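Local coordinates for inclusion membrane protein A (Chlamydia trachomatis, PDB 6E7E), which is a SNARE-like membrane protein of the chlamydial inclusion, represented here by its soluble domain, and probably mediates the homotypic fusion of inclusions, at residues Met24-Leu28 and Ile104-Thr108. The protein carries 2 engineered substitutions. Residue numbers count along the deposited sequence, not the author numbering.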
loop_
_atom_site.group_PDB
_atom_site.type_symbol
_atom_site.label_atom_id
_atom_site.label_comp_id
_atom_site.label_asym_id
_atom_site.label_seq_id
_atom_site.Cartn_x
_atom_site.Cartn_y
_atom_site.Cartn_z
ATOM N N MET A 24 0.621 1.595 9.186
ATOM C CA MET A 24 -0.056 0.430 9.786
ATOM C C MET A 24 0.488 -0.864 9.203
ATOM O O MET A 24 0.696 -1.833 9.969
ATOM C CB MET A 24 -1.563 0.510 9.586
ATOM C CG MET A 24 -2.168 1.591 10.441
ATOM S SD MET A 24 -3.986 1.587 10.341
ATOM C CE MET A 24 -4.253 2.578 8.894
ATOM N N LEU A 25 0.720 -0.932 7.899
ATOM C CA LEU A 25 1.316 -2.138 7.321
ATOM C C LEU A 25 2.735 -2.356 7.854
ATOM O O LEU A 25 3.122 -3.529 7.985
ATOM C CB LEU A 25 1.307 -2.063 5.804
ATOM C CG LEU A 25 -0.070 -2.131 5.163
ATOM C CD1 LEU A 25 0.042 -1.925 3.676
ATOM C CD2 LEU A 25 -0.743 -3.454 5.438
ATOM N N SER A 26 3.490 -1.315 8.167
ATOM C CA SER A 26 4.835 -1.510 8.747
ATOM C C SER A 26 4.717 -2.174 10.122
ATOM O O SER A 26 5.533 -3.035 10.478
ATOM C CB SER A 26 5.621 -0.211 8.789
ATOM O OG SER A 26 5.298 0.658 9.872
ATOM N N VAL A 27 3.712 -1.794 10.880
ATOM C CA VAL A 27 3.496 -2.392 12.220
ATOM C C VAL A 27 3.122 -3.856 12.021
ATOM O O VAL A 27 3.657 -4.749 12.719
ATOM C CB VAL A 27 2.414 -1.641 13.005
ATOM C CG1 VAL A 27 2.056 -2.344 14.312
ATOM C CG2 VAL A 27 2.829 -0.213 13.276
ATOM N N LEU A 28 2.198 -4.130 11.124
ATOM C CA LEU A 28 1.745 -5.515 10.885
ATOM C C LEU A 28 2.881 -6.362 10.323
ATOM O O LEU A 28 3.012 -7.519 10.701
ATOM C CB LEU A 28 0.529 -5.510 9.967
ATOM C CG LEU A 28 -0.722 -4.928 10.612
ATOM C CD1 LEU A 28 -1.779 -4.637 9.575
ATOM C CD2 LEU A 28 -1.262 -5.869 11.652
ATOM N N ILE A 104 -6.467 -4.215 6.301
ATOM C CA ILE A 104 -5.834 -3.935 7.619
ATOM C C ILE A 104 -6.828 -4.240 8.727
ATOM O O ILE A 104 -6.456 -4.837 9.729
ATOM C CB ILE A 104 -5.335 -2.481 7.703
ATOM C CG1 ILE A 104 -4.116 -2.300 6.806
ATOM C CG2 ILE A 104 -5.039 -2.071 9.143
ATOM C CD1 ILE A 104 -3.795 -0.845 6.549
ATOM N N ARG A 105 -8.059 -3.808 8.572
ATOM C CA ARG A 105 -9.067 -4.034 9.616
ATOM C C ARG A 105 -9.158 -5.532 9.900
ATOM O O ARG A 105 -9.226 -5.942 11.073
ATOM C CB ARG A 105 -10.405 -3.430 9.198
ATOM C CG ARG A 105 -11.400 -3.392 10.340
ATOM C CD ARG A 105 -12.650 -2.611 10.027
ATOM N NE ARG A 105 -13.428 -3.221 8.954
ATOM C CZ ARG A 105 -14.345 -4.182 9.105
ATOM N NH1 ARG A 105 -14.607 -4.690 10.296
ATOM N NH2 ARG A 105 -14.995 -4.635 8.047
ATOM N N PHE A 106 -9.234 -6.366 8.885
ATOM C CA PHE A 106 -9.367 -7.827 9.090
ATOM C C PHE A 106 -8.096 -8.434 9.654
ATOM O O PHE A 106 -8.128 -9.391 10.425
ATOM C CB PHE A 106 -9.562 -8.586 7.778
ATOM C CG PHE A 106 -10.670 -8.109 6.872
ATOM C CD1 PHE A 106 -11.864 -7.657 7.411
ATOM C CD2 PHE A 106 -10.539 -8.143 5.485
ATOM C CE1 PHE A 106 -12.902 -7.237 6.591
ATOM C CE2 PHE A 106 -11.574 -7.717 4.664
ATOM C CZ PHE A 106 -12.754 -7.260 5.219
ATOM N N LEU A 107 -6.947 -7.941 9.231
ATOM C CA LEU A 107 -5.667 -8.555 9.619
ATOM C C LEU A 107 -5.303 -8.172 11.049
ATOM O O LEU A 107 -4.596 -8.947 11.689
ATOM C CB LEU A 107 -4.605 -8.079 8.640
ATOM C CG LEU A 107 -3.240 -8.741 8.753
ATOM C CD1 LEU A 107 -3.319 -10.256 8.598
ATOM C CD2 LEU A 107 -2.321 -8.167 7.690
ATOM N N THR A 108 -5.709 -6.998 11.503
ATOM C CA THR A 108 -5.179 -6.431 12.766
ATOM C C THR A 108 -5.244 -7.399 13.941
ATOM O O THR A 108 -4.251 -7.518 14.643
ATOM C CB THR A 108 -5.875 -5.110 13.062
ATOM O OG1 THR A 108 -5.450 -4.129 12.118
ATOM C CG2 THR A 108 -5.517 -4.567 14.419
#
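Two helices of the all-helical bundle formed by the IncA soluble domain, 4-38 and 87-107, pack together here through an apolar seam. The register, L25 beside I104 (CA to CA 7.4 Å) and L28 beside T108 (7.2 Å), shows that the two segments run in the same general sense. I104 wedges between three side chains: its CG1 lies 3.8 Å from L25 CD2, while its CG2 meets M24 SD at 4.0 Å and L28 CD1 at 4.2 Å. L28 in turn reaches across to L107, CD1 to CD2 4.0 Å. Further into the bundle, L25 touches L57 and L107 touches F53, both on helix 44-57, and L107 reaches L131 of helix 125-165, so the seam is continuous with the domain core. No hydrogen bond crosses between the segments. At the exposed edge L28 CD2 packs 4.1 Å from T108 CA, and the T108 hydroxyl turns back along its own chain, OG1 donating to I104 O at 2.7 Å.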